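Local coordinates for protein neuraminidase (Influenza A virus, PDB 4GDI) that forms a calcium-binding, tetrameric neuraminidase-like surface glycoprotein that may release terminal sialic acids, although its putative active site has diverged, at residues A[143-148]-A[163-168]; A[194-199]-A[214-219]; A[222-227]-A[236-241]. All coordinates share one frame; numbering follows the deposited sequence.

Contact 1 of 3, residues A[143-148]-A[163-168]; sequences GPLRLP and VSDGPN. With NAG (2-acetamido-2-deoxy-beta-D-glucopyranose), chain P.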
loop_
_atom_site.group_PDB
_atom_site.type_symbol
_atom_site.label_atom_id
_atom_site.label_comp_id
_atom_site.label_asym_id
_atom_site.label_seq_id
_atom_site.Cartn_x
_atom_site.Cartn_y
_atom_site.Cartn_z
ATOM N N GLY A 143 12.001 -37.100 13.600
ATOM C CA GLY A 143 12.090 -35.806 12.952
ATOM C C GLY A 143 13.064 -35.793 11.800
ATOM O O GLY A 143 13.677 -36.808 11.494
ATOM N N PRO A 144 13.171 -34.648 11.120
ATOM C CA PRO A 144 12.312 -33.492 11.392
ATOM C C PRO A 144 10.914 -33.696 10.825
ATOM O O PRO A 144 10.739 -34.464 9.876
ATOM C CB PRO A 144 13.016 -32.364 10.639
ATOM C CG PRO A 144 13.668 -33.048 9.480
ATOM C CD PRO A 144 14.086 -34.407 9.989
ATOM N N LEU A 145 9.916 -33.060 11.414
ATOM C CA LEU A 145 8.630 -32.947 10.746
ATOM C C LEU A 145 8.794 -32.104 9.487
ATOM O O LEU A 145 9.546 -31.127 9.478
ATOM C CB LEU A 145 7.584 -32.344 11.669
ATOM C CG LEU A 145 7.227 -33.242 12.845
ATOM C CD1 LEU A 145 6.298 -32.503 13.780
ATOM C CD2 LEU A 145 6.602 -34.551 12.375
ATOM N N ARG A 146 8.099 -32.516 8.431
ATOM C CA ARG A 146 8.228 -31.898 7.121
ATOM C C ARG A 146 6.860 -31.594 6.525
ATOM O O ARG A 146 6.029 -32.484 6.367
ATOM C CB ARG A 146 9.017 -32.818 6.179
ATOM C CG ARG A 146 10.392 -33.189 6.735
ATOM C CD ARG A 146 11.195 -34.027 5.774
ATOM N NE ARG A 146 10.688 -35.373 5.511
ATOM C CZ ARG A 146 10.784 -36.410 6.344
ATOM N NH1 ARG A 146 11.269 -36.260 7.572
ATOM N NH2 ARG A 146 10.357 -37.604 5.956
ATOM N N LEU A 147 6.634 -30.317 6.238
ATOM C CA LEU A 147 5.463 -29.872 5.491
ATOM C C LEU A 147 5.770 -29.803 3.989
ATOM O O LEU A 147 6.916 -29.594 3.599
ATOM C CB LEU A 147 5.002 -28.526 6.037
ATOM C CG LEU A 147 4.383 -28.679 7.432
ATOM C CD1 LEU A 147 4.344 -27.371 8.254
ATOM C CD2 LEU A 147 2.977 -29.234 7.278
ATOM N N PRO A 148 4.744 -29.972 3.138
ATOM C CA PRO A 148 5.055 -30.213 1.720
ATOM C C PRO A 148 5.391 -28.996 0.847
ATOM O O PRO A 148 5.727 -29.184 -0.326
ATOM C CB PRO A 148 3.784 -30.875 1.201
ATOM C CG PRO A 148 2.695 -30.343 2.078
ATOM C CD PRO A 148 3.309 -30.140 3.431
ATOM N N VAL A 163 1.769 -34.546 6.318
ATOM C CA VAL A 163 2.948 -34.274 7.134
ATOM C C VAL A 163 3.885 -35.485 7.128
ATOM O O VAL A 163 3.434 -36.621 7.282
ATOM C CB VAL A 163 2.543 -33.982 8.588
ATOM C CG1 VAL A 163 3.770 -33.840 9.467
ATOM C CG2 VAL A 163 1.674 -32.730 8.663
ATOM N N SER A 164 5.184 -35.246 6.957
ATOM C CA SER A 164 6.161 -36.337 6.927
ATOM C C SER A 164 7.125 -36.246 8.110
ATOM O O SER A 164 7.393 -35.158 8.624
ATOM C CB SER A 164 6.938 -36.340 5.615
ATOM O OG SER A 164 6.062 -36.441 4.509
ATOM N N ASP A 165 7.630 -37.405 8.524
ATOM C CA ASP A 165 8.461 -37.544 9.721
ATOM C C ASP A 165 9.501 -38.616 9.417
ATOM O O ASP A 165 9.372 -39.353 8.433
ATOM C CB ASP A 165 7.586 -37.966 10.898
ATOM C CG ASP A 165 8.263 -37.786 12.257
ATOM O OD1 ASP A 165 9.494 -37.571 12.323
ATOM O OD2 ASP A 165 7.540 -37.900 13.272
ATOM N N GLY A 166 10.542 -38.699 10.238
ATOM C CA GLY A 166 11.576 -39.702 10.047
ATOM C C GLY A 166 12.842 -39.164 9.406
ATOM O O GLY A 166 12.782 -38.448 8.415
ATOM N N PRO A 167 14.015 -39.524 9.962
ATOM C CA PRO A 167 15.299 -38.978 9.497
ATOM C C PRO A 167 15.771 -39.479 8.138
ATOM O O PRO A 167 16.593 -38.822 7.511
ATOM C CB PRO A 167 16.292 -39.454 10.567
ATOM C CG PRO A 167 15.655 -40.643 11.182
ATOM C CD PRO A 167 14.182 -40.347 11.172
ATOM N N ASN A 168 15.280 -40.626 7.688
ATOM C CA ASN A 168 15.790 -41.210 6.453
ATOM C C ASN A 168 14.725 -41.515 5.413
ATOM O O ASN A 168 13.675 -42.072 5.728
ATOM C CB ASN A 168 16.574 -42.480 6.776
ATOM C CG ASN A 168 17.713 -42.215 7.733
ATOM O OD1 ASN A 168 17.763 -42.779 8.825
ATOM N ND2 ASN A 168 18.630 -41.335 7.334
HETATM C C1 NAG P . 18.657 -45.662 5.170
HETATM C C2 NAG P . 19.475 -46.752 5.865
HETATM C C3 NAG P . 20.331 -46.149 6.967
HETATM C C4 NAG P . 21.245 -45.135 6.299
HETATM C C5 NAG P . 20.368 -44.052 5.675
HETATM C C6 NAG P . 21.191 -42.905 5.082
HETATM C C7 NAG P . 18.917 -49.098 6.110
HETATM C C8 NAG P . 18.927 -50.042 7.277
HETATM N N2 NAG P . 18.643 -47.822 6.384
HETATM O O3 NAG P . 21.076 -47.145 7.631
HETATM O O4 NAG P . 22.159 -44.600 7.231
HETATM O O5 NAG P . 19.503 -44.619 4.700
HETATM O O6 NAG P . 21.922 -43.304 3.940
HETATM O O7 NAG P . 19.156 -49.509 4.974
HETATM O O HOH W 1 5.373 -33.876 3.638
#

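Contact 2 of 3, residues A[194-199]-A[214-219]; sequences GINFEY and TNLWND. With CA (calcium ion), chain R.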
loop_
_atom_site.group_PDB
_atom_site.type_symbol
_atom_site.label_atom_id
_atom_site.label_comp_id
_atom_site.label_asym_id
_atom_site.label_seq_id
_atom_site.Cartn_x
_atom_site.Cartn_y
_atom_site.Cartn_z
ATOM N N GLY A 194 7.877 -49.554 1.449
ATOM C CA GLY A 194 8.545 -49.761 0.176
ATOM C C GLY A 194 8.724 -48.517 -0.674
ATOM O O GLY A 194 9.346 -48.571 -1.736
ATOM N N ILE A 195 8.189 -47.386 -0.223
ATOM C CA ILE A 195 8.345 -46.147 -0.971
ATOM C C ILE A 195 8.624 -44.966 -0.047
ATOM O O ILE A 195 8.680 -45.121 1.164
ATOM C CB ILE A 195 7.094 -45.821 -1.843
ATOM C CG1 ILE A 195 5.916 -45.363 -0.972
ATOM C CG2 ILE A 195 6.706 -47.014 -2.697
ATOM C CD1 ILE A 195 4.777 -44.722 -1.775
ATOM N N ASN A 196 8.784 -43.794 -0.655
ATOM C CA ASN A 196 8.964 -42.525 0.039
ATOM C C ASN A 196 8.013 -41.531 -0.634
ATOM O O ASN A 196 7.846 -41.582 -1.850
ATOM C CB ASN A 196 10.432 -42.077 -0.093
ATOM C CG ASN A 196 10.679 -40.678 0.421
ATOM O OD1 ASN A 196 11.108 -39.800 -0.323
ATOM N ND2 ASN A 196 10.443 -40.471 1.700
ATOM N N PHE A 197 7.396 -40.648 0.146
ATOM C CA PHE A 197 6.330 -39.768 -0.361
ATOM C C PHE A 197 6.438 -38.336 0.174
ATOM O O PHE A 197 5.639 -37.918 1.022
ATOM C CB PHE A 197 4.958 -40.340 0.019
ATOM C CG PHE A 197 3.826 -39.855 -0.871
ATOM C CD1 PHE A 197 3.248 -38.605 -0.675
ATOM C CD2 PHE A 197 3.342 -40.659 -1.910
ATOM C CE1 PHE A 197 2.212 -38.162 -1.501
ATOM C CE2 PHE A 197 2.313 -40.220 -2.736
ATOM C CZ PHE A 197 1.746 -38.970 -2.533
ATOM N N GLU A 198 7.442 -37.603 -0.307
ATOM C CA GLU A 198 7.705 -36.231 0.122
ATOM C C GLU A 198 7.042 -35.220 -0.820
ATOM O O GLU A 198 6.655 -35.556 -1.941
ATOM C CB GLU A 198 9.215 -35.946 0.125
ATOM C CG GLU A 198 10.063 -36.938 0.931
ATOM C CD GLU A 198 9.868 -36.831 2.428
ATOM O OE1 GLU A 198 9.555 -35.729 2.937
ATOM O OE2 GLU A 198 10.038 -37.863 3.107
ATOM N N TYR A 199 6.949 -33.977 -0.355
ATOM C CA TYR A 199 6.569 -32.851 -1.198
ATOM C C TYR A 199 5.189 -33.006 -1.848
ATOM O O TYR A 199 5.004 -32.622 -3.010
ATOM C CB TYR A 199 7.587 -32.652 -2.316
ATOM C CG TYR A 199 9.039 -32.653 -1.908
ATOM C CD1 TYR A 199 9.437 -32.280 -0.633
ATOM C CD2 TYR A 199 10.025 -33.015 -2.826
ATOM C CE1 TYR A 199 10.788 -32.259 -0.285
ATOM C CE2 TYR A 199 11.372 -33.011 -2.485
ATOM C CZ TYR A 199 11.745 -32.627 -1.218
ATOM O OH TYR A 199 13.075 -32.623 -0.889
ATOM N N THR A 214 6.789 -37.053 -4.307
ATOM C CA THR A 214 8.129 -37.191 -4.862
ATOM C C THR A 214 8.827 -38.265 -4.044
ATOM O O THR A 214 8.905 -38.168 -2.821
ATOM C CB THR A 214 8.894 -35.883 -4.785
ATOM O OG1 THR A 214 8.283 -34.917 -5.645
ATOM C CG2 THR A 214 10.388 -36.075 -5.220
ATOM N N ASN A 215 9.275 -39.323 -4.710
ATOM C CA ASN A 215 9.985 -40.404 -4.037
ATOM C C ASN A 215 11.487 -40.158 -4.139
ATOM O O ASN A 215 12.066 -40.286 -5.210
ATOM C CB ASN A 215 9.621 -41.762 -4.654
ATOM C CG ASN A 215 10.199 -42.941 -3.882
ATOM O OD1 ASN A 215 11.270 -42.846 -3.283
ATOM N ND2 ASN A 215 9.490 -44.058 -3.900
ATOM N N LEU A 216 12.106 -39.804 -3.015
ATOM C CA LEU A 216 13.521 -39.427 -2.986
ATOM C C LEU A 216 14.437 -40.632 -2.762
ATOM O O LEU A 216 15.667 -40.510 -2.738
ATOM C CB LEU A 216 13.761 -38.414 -1.862
ATOM C CG LEU A 216 13.081 -37.053 -1.999
ATOM C CD1 LEU A 216 13.468 -36.151 -0.818
ATOM C CD2 LEU A 216 13.444 -36.392 -3.315
ATOM N N TRP A 217 13.821 -41.795 -2.602
ATOM C CA TRP A 217 14.520 -43.004 -2.202
ATOM C C TRP A 217 14.801 -43.920 -3.390
ATOM O O TRP A 217 15.956 -44.094 -3.788
ATOM C CB TRP A 217 13.675 -43.741 -1.169
ATOM C CG TRP A 217 14.183 -45.077 -0.798
ATOM C CD1 TRP A 217 15.442 -45.565 -1.003
ATOM C CD2 TRP A 217 13.447 -46.119 -0.152
ATOM N NE1 TRP A 217 15.538 -46.842 -0.513
ATOM C CE2 TRP A 217 14.325 -47.210 0.011
ATOM C CE3 TRP A 217 12.126 -46.238 0.307
ATOM C CZ2 TRP A 217 13.928 -48.403 0.602
ATOM C CZ3 TRP A 217 11.736 -47.417 0.902
ATOM C CH2 TRP A 217 12.633 -48.491 1.045
ATOM N N ASN A 218 13.740 -44.492 -3.956
ATOM C CA ASN A 218 13.882 -45.563 -4.930
ATOM C C ASN A 218 12.886 -45.512 -6.086
ATOM O O ASN A 218 12.448 -46.562 -6.555
ATOM C CB ASN A 218 13.697 -46.898 -4.211
ATOM C CG ASN A 218 12.381 -46.971 -3.468
ATOM O OD1 ASN A 218 11.550 -46.057 -3.564
ATOM N ND2 ASN A 218 12.175 -48.053 -2.722
ATOM N N ASP A 219 12.515 -44.321 -6.551
ATOM C CA ASP A 219 11.581 -44.239 -7.677
ATOM C C ASP A 219 11.722 -42.955 -8.443
ATOM O O ASP A 219 11.831 -41.873 -7.865
ATOM C CB ASP A 219 10.122 -44.400 -7.210
ATOM C CG ASP A 219 9.169 -44.807 -8.336
ATOM O OD1 ASP A 219 9.583 -44.903 -9.516
ATOM O OD2 ASP A 219 7.970 -45.023 -8.039
HETATM CA CA CA R . 13.084 -40.015 -7.231
HETATM O O HOH W 2 5.638 -33.837 -5.340
HETATM O O HOH W 3 14.415 -39.900 -9.251
#

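Contact 3 of 3, residues A[222-227]-A[236-241]; sequences RPLLRF and VEPCNG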
loop_
_atom_site.group_PDB
_atom_site.type_symbol
_atom_site.label_atom_id
_atom_site.label_comp_id
_atom_site.label_asym_id
_atom_site.label_seq_id
_atom_site.Cartn_x
_atom_site.Cartn_y
_atom_site.Cartn_z
ATOM N N ARG A 222 6.452 -40.804 -10.073
ATOM C CA ARG A 222 5.911 -40.115 -8.898
ATOM C C ARG A 222 4.743 -40.917 -8.377
ATOM O O ARG A 222 3.812 -41.194 -9.121
ATOM C CB ARG A 222 5.453 -38.709 -9.264
ATOM C CG ARG A 222 6.560 -37.843 -9.813
ATOM C CD ARG A 222 6.052 -36.451 -10.112
ATOM N NE ARG A 222 7.099 -35.550 -10.574
ATOM C CZ ARG A 222 7.991 -34.971 -9.773
ATOM N NH1 ARG A 222 7.980 -35.226 -8.476
ATOM N NH2 ARG A 222 8.905 -34.143 -10.276
ATOM N N PRO A 223 4.806 -41.328 -7.105
ATOM C CA PRO A 223 3.654 -41.994 -6.492
ATOM C C PRO A 223 2.477 -41.027 -6.341
ATOM O O PRO A 223 2.662 -39.809 -6.194
ATOM C CB PRO A 223 4.177 -42.414 -5.118
ATOM C CG PRO A 223 5.248 -41.418 -4.808
ATOM C CD PRO A 223 5.878 -41.047 -6.131
ATOM N N LEU A 224 1.274 -41.573 -6.371
ATOM C CA LEU A 224 0.062 -40.767 -6.294
ATOM C C LEU A 224 -0.808 -41.174 -5.137
ATOM O O LEU A 224 -0.924 -42.355 -4.803
ATOM C CB LEU A 224 -0.745 -40.915 -7.579
ATOM C CG LEU A 224 0.033 -40.510 -8.821
ATOM C CD1 LEU A 224 -0.742 -40.865 -10.065
ATOM C CD2 LEU A 224 0.336 -39.008 -8.782
ATOM N N LEU A 225 -1.449 -40.186 -4.530
ATOM C CA LEU A 225 -2.324 -40.457 -3.408
ATOM C C LEU A 225 -3.719 -39.935 -3.739
ATOM O O LEU A 225 -3.864 -38.836 -4.263
ATOM C CB LEU A 225 -1.773 -39.791 -2.149
ATOM C CG LEU A 225 -2.666 -39.753 -0.912
ATOM C CD1 LEU A 225 -2.859 -41.125 -0.287
ATOM C CD2 LEU A 225 -2.077 -38.758 0.097
ATOM N N ARG A 226 -4.730 -40.746 -3.454
ATOM C CA ARG A 226 -6.120 -40.332 -3.575
ATOM C C ARG A 226 -6.760 -40.610 -2.240
ATOM O O ARG A 226 -6.636 -41.722 -1.721
ATOM C CB ARG A 226 -6.848 -41.160 -4.638
ATOM C CG ARG A 226 -6.262 -41.035 -6.039
ATOM C CD ARG A 226 -6.561 -42.281 -6.854
ATOM N NE ARG A 226 -6.023 -42.190 -8.206
ATOM C CZ ARG A 226 -6.031 -43.191 -9.075
ATOM N NH1 ARG A 226 -6.523 -44.375 -8.731
ATOM N NH2 ARG A 226 -5.542 -43.010 -10.292
ATOM N N PHE A 227 -7.429 -39.620 -1.667
ATOM C CA PHE A 227 -8.102 -39.843 -0.401
ATOM C C PHE A 227 -9.382 -39.037 -0.262
ATOM O O PHE A 227 -9.618 -38.105 -1.022
ATOM C CB PHE A 227 -7.139 -39.641 0.781
ATOM C CG PHE A 227 -6.724 -38.213 1.045
ATOM C CD1 PHE A 227 -7.441 -37.421 1.930
ATOM C CD2 PHE A 227 -5.561 -37.690 0.486
ATOM C CE1 PHE A 227 -7.040 -36.127 2.217
ATOM C CE2 PHE A 227 -5.149 -36.398 0.777
ATOM C CZ PHE A 227 -5.887 -35.614 1.646
ATOM N N VAL A 236 -1.150 -45.037 -5.469
ATOM C CA VAL A 236 -1.108 -45.595 -6.816
ATOM C C VAL A 236 0.216 -45.265 -7.530
ATOM O O VAL A 236 0.830 -44.222 -7.279
ATOM C CB VAL A 236 -2.290 -45.027 -7.619
ATOM C CG1 VAL A 236 -2.018 -45.063 -9.095
ATOM C CG2 VAL A 236 -3.566 -45.791 -7.266
ATOM N N GLU A 237 0.643 -46.156 -8.417
ATOM C CA GLU A 237 1.842 -45.961 -9.235
ATOM C C GLU A 237 1.452 -45.696 -10.694
ATOM O O GLU A 237 0.600 -46.389 -11.248
ATOM C CB GLU A 237 2.725 -47.218 -9.171
ATOM C CG GLU A 237 4.067 -47.047 -9.858
ATOM C CD GLU A 237 5.053 -46.220 -9.053
ATOM O OE1 GLU A 237 4.707 -45.805 -7.918
ATOM O OE2 GLU A 237 6.180 -45.998 -9.559
ATOM N N PRO A 238 2.046 -44.671 -11.323
ATOM C CA PRO A 238 1.757 -44.491 -12.753
ATOM C C PRO A 238 2.093 -45.754 -13.554
ATOM O O PRO A 238 3.074 -46.430 -13.257
ATOM C CB PRO A 238 2.668 -43.334 -13.151
ATOM C CG PRO A 238 2.791 -42.514 -11.865
ATOM C CD PRO A 238 2.863 -43.578 -10.779
ATOM N N CYS A 239 1.267 -46.084 -14.536
ATOM C CA CYS A 239 1.429 -47.342 -15.250
ATOM C C CYS A 239 1.925 -47.099 -16.668
ATOM O O CYS A 239 1.898 -48.001 -17.499
ATOM C CB CYS A 239 0.107 -48.129 -15.252
ATOM S SG CYS A 239 -0.452 -48.608 -13.600
ATOM N N ASN A 240 2.385 -45.883 -16.950
ATOM C CA ASN A 240 2.974 -45.599 -18.249
ATOM C C ASN A 240 4.451 -45.978 -18.201
ATOM O O ASN A 240 4.884 -46.657 -17.266
ATOM C CB ASN A 240 2.750 -44.140 -18.647
ATOM C CG ASN A 240 3.419 -43.152 -17.686
ATOM O OD1 ASN A 240 3.722 -43.487 -16.538
ATOM N ND2 ASN A 240 3.633 -41.928 -18.155
ATOM N N GLY A 241 5.219 -45.561 -19.204
ATOM C CA GLY A 241 6.632 -45.903 -19.264
ATOM C C GLY A 241 7.511 -44.667 -19.313
ATOM O O GLY A 241 8.674 -44.744 -19.688
#

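Contact 1 of 3, residues A[143-148]-A[163-168]
Asp165 OD1 is gripped by two backbone N-H groups: Gly143 N reaches it nearly along the carboxylate C-O bond at 2.9 Å, and Gly166 N approaches on the anti side at 2.6 Å. CG of Asp165 is anti to its backbone N (chi1 -165°), and the side chain crosses that of Leu145 obliquely, Leu145 CD2 lying 3.6 Å from Asp165 OD2. That second oxygen takes the N-H groups of Ser140 and Arg141, so backbone donors hold both ends of the acid. The 143-148 loop connects two blades of the beta-propeller and runs beside strand 158-165; Arg146 and Ser164 form a single antiparallel hydrogen-bonded pair, with Arg146 N to Ser164 O at 2.7 Å. The Arg146 chain bends at chi3 (-67°), and its guanidinium has Ser164 C beyond one face, over its centre. Arg146 NH1 donates to Gly166 O at 2.8 Å, while Arg146 NH2 reaches Asp165 O at 3.2 Å from above the carbonyl plane; NE is salt-bridged to Glu198. A water donates to Arg146 O and also bonds Ser164 OG, which has His174 as its other partner. Leu147 and Val163 lie side by side, pointing the same way, CD2 of Leu147 4.0 Å from CG2 of Val163.

Contact 2 of 3, residues A[194-199]-A[214-219]
Loop 214-219 supplies two of the six ligands of a calcium site; it follows the second strand of a propeller blade and is laid against the entry segment 194-199 of the same blade. The calcium ion is bound by the backbone oxygens Asn215 O and Asp219 O, each at 2.3 Å, and by a water; Asp245, Gly263 and Gly265 complete the shell. Where the strands start to pair, Glu198 and Thr214 form an antiparallel hydrogen-bonded pair. Beyond it, side chains take over. Asn196 OD1 accepts Leu216 N in the carbonyl plane, on a lone pair, at 2.9 Å and 163°. Its ND2 turns back to the anti lone pair of OE2 of Glu198, already salt-bridged to Arg146, and also bonds Ser172. In Asn215, CG stands anti to the backbone N (chi1 -173°). Its OD1 takes Trp217 N in plane, an Asx turn, and Asn218 N from above the plane, and ND2 donates to Asn218 OD1. Asn218 ND2 sits 3.3 Å above the centre of the Trp217 ring and donates to Gly194 O at 3.0 Å. Ile195 O lies at the edge of the indole, in its plane. Toward the other end, Leu216 CD1 meets Tyr199 OH at 3.6 Å, the two side chains crossing at about a right angle. Asn196 O, buried without a hydrogen-bond partner, faces the CA of Asn215 at 3.3 Å in a CA-H...O contact. Asn215 thus gives its main-chain oxygen to the metal and its side-chain amide to the turn, and the bond from Asn196 to Leu216 fixes the residue that follows: a second shell that should help keep the metal-binding carbonyl in place.

Contact 3 of 3, residues A[222-227]-A[236-241]
Leu224 and Val236 put their side chains on the same face of the two outer strands of a propeller blade, CB to CB at 4.4 Å. Strand 224-228 pairs here with the end of the blade's outermost strand, 233-236, through two backbone bonds: Leu224 N to Val236 O and Val236 N to Leu224 O, both 2.8 Å. Arg226 lies two residues further along; its chain, extended from CG to NE, crosses the Val236 side chain obliquely, and its guanidinium face meets the valine methyls. CG2, which is anti to the carbonyl carbon of Val236, lies over this face 3.6 Å from Arg226 NH1, and CG1 stands over the same plane, displaced toward the rim. Apolar packing thus meets the flat of the cation while its N-H groups serve acids elsewhere: NE is salt-bridged to Asp273 and NH1 to Glu301, with Gln234 as a further partner of NH1. Past the pair, Leu224 CD1 reaches Pro238 CG at 4.3 Å, as the chain leaves the sheet toward Cys239, which is disulfide-bonded to Cys256. Pro238, having no N-H, cannot extend the ladder: its ring instead abuts Arg222 O, a buried oxygen with no hydrogen-bond partner, and Pro238 CD comes within 3.1 Å of Arg222 O.

How the contacts relate
Contacts 2 and 3 belong to one blade, joining its inner entry and its outer edge, whereas contact 1 ties the preceding blade's strand 158-165 to an interblade loop. Contacts 1 and 3 are mostly buried; contact 2 is only partly so. Each has one antiparallel hydrogen-bonded pair, but polar side chains capture backbone in contacts 1 and 2, and apolar packing prevails in contact 3. The Arg146-Glu198 salt bridge links contact 1 to contact 2. Phe197 of contact 2 packs on Pro223 and Leu225 of contact 3; separately, Asp219 OD2 of contact 2 and Glu237 OE2 of contact 3 lie 2.5 Å apart, perhaps sharing a proton. Contacts 1 and 3 do not touch.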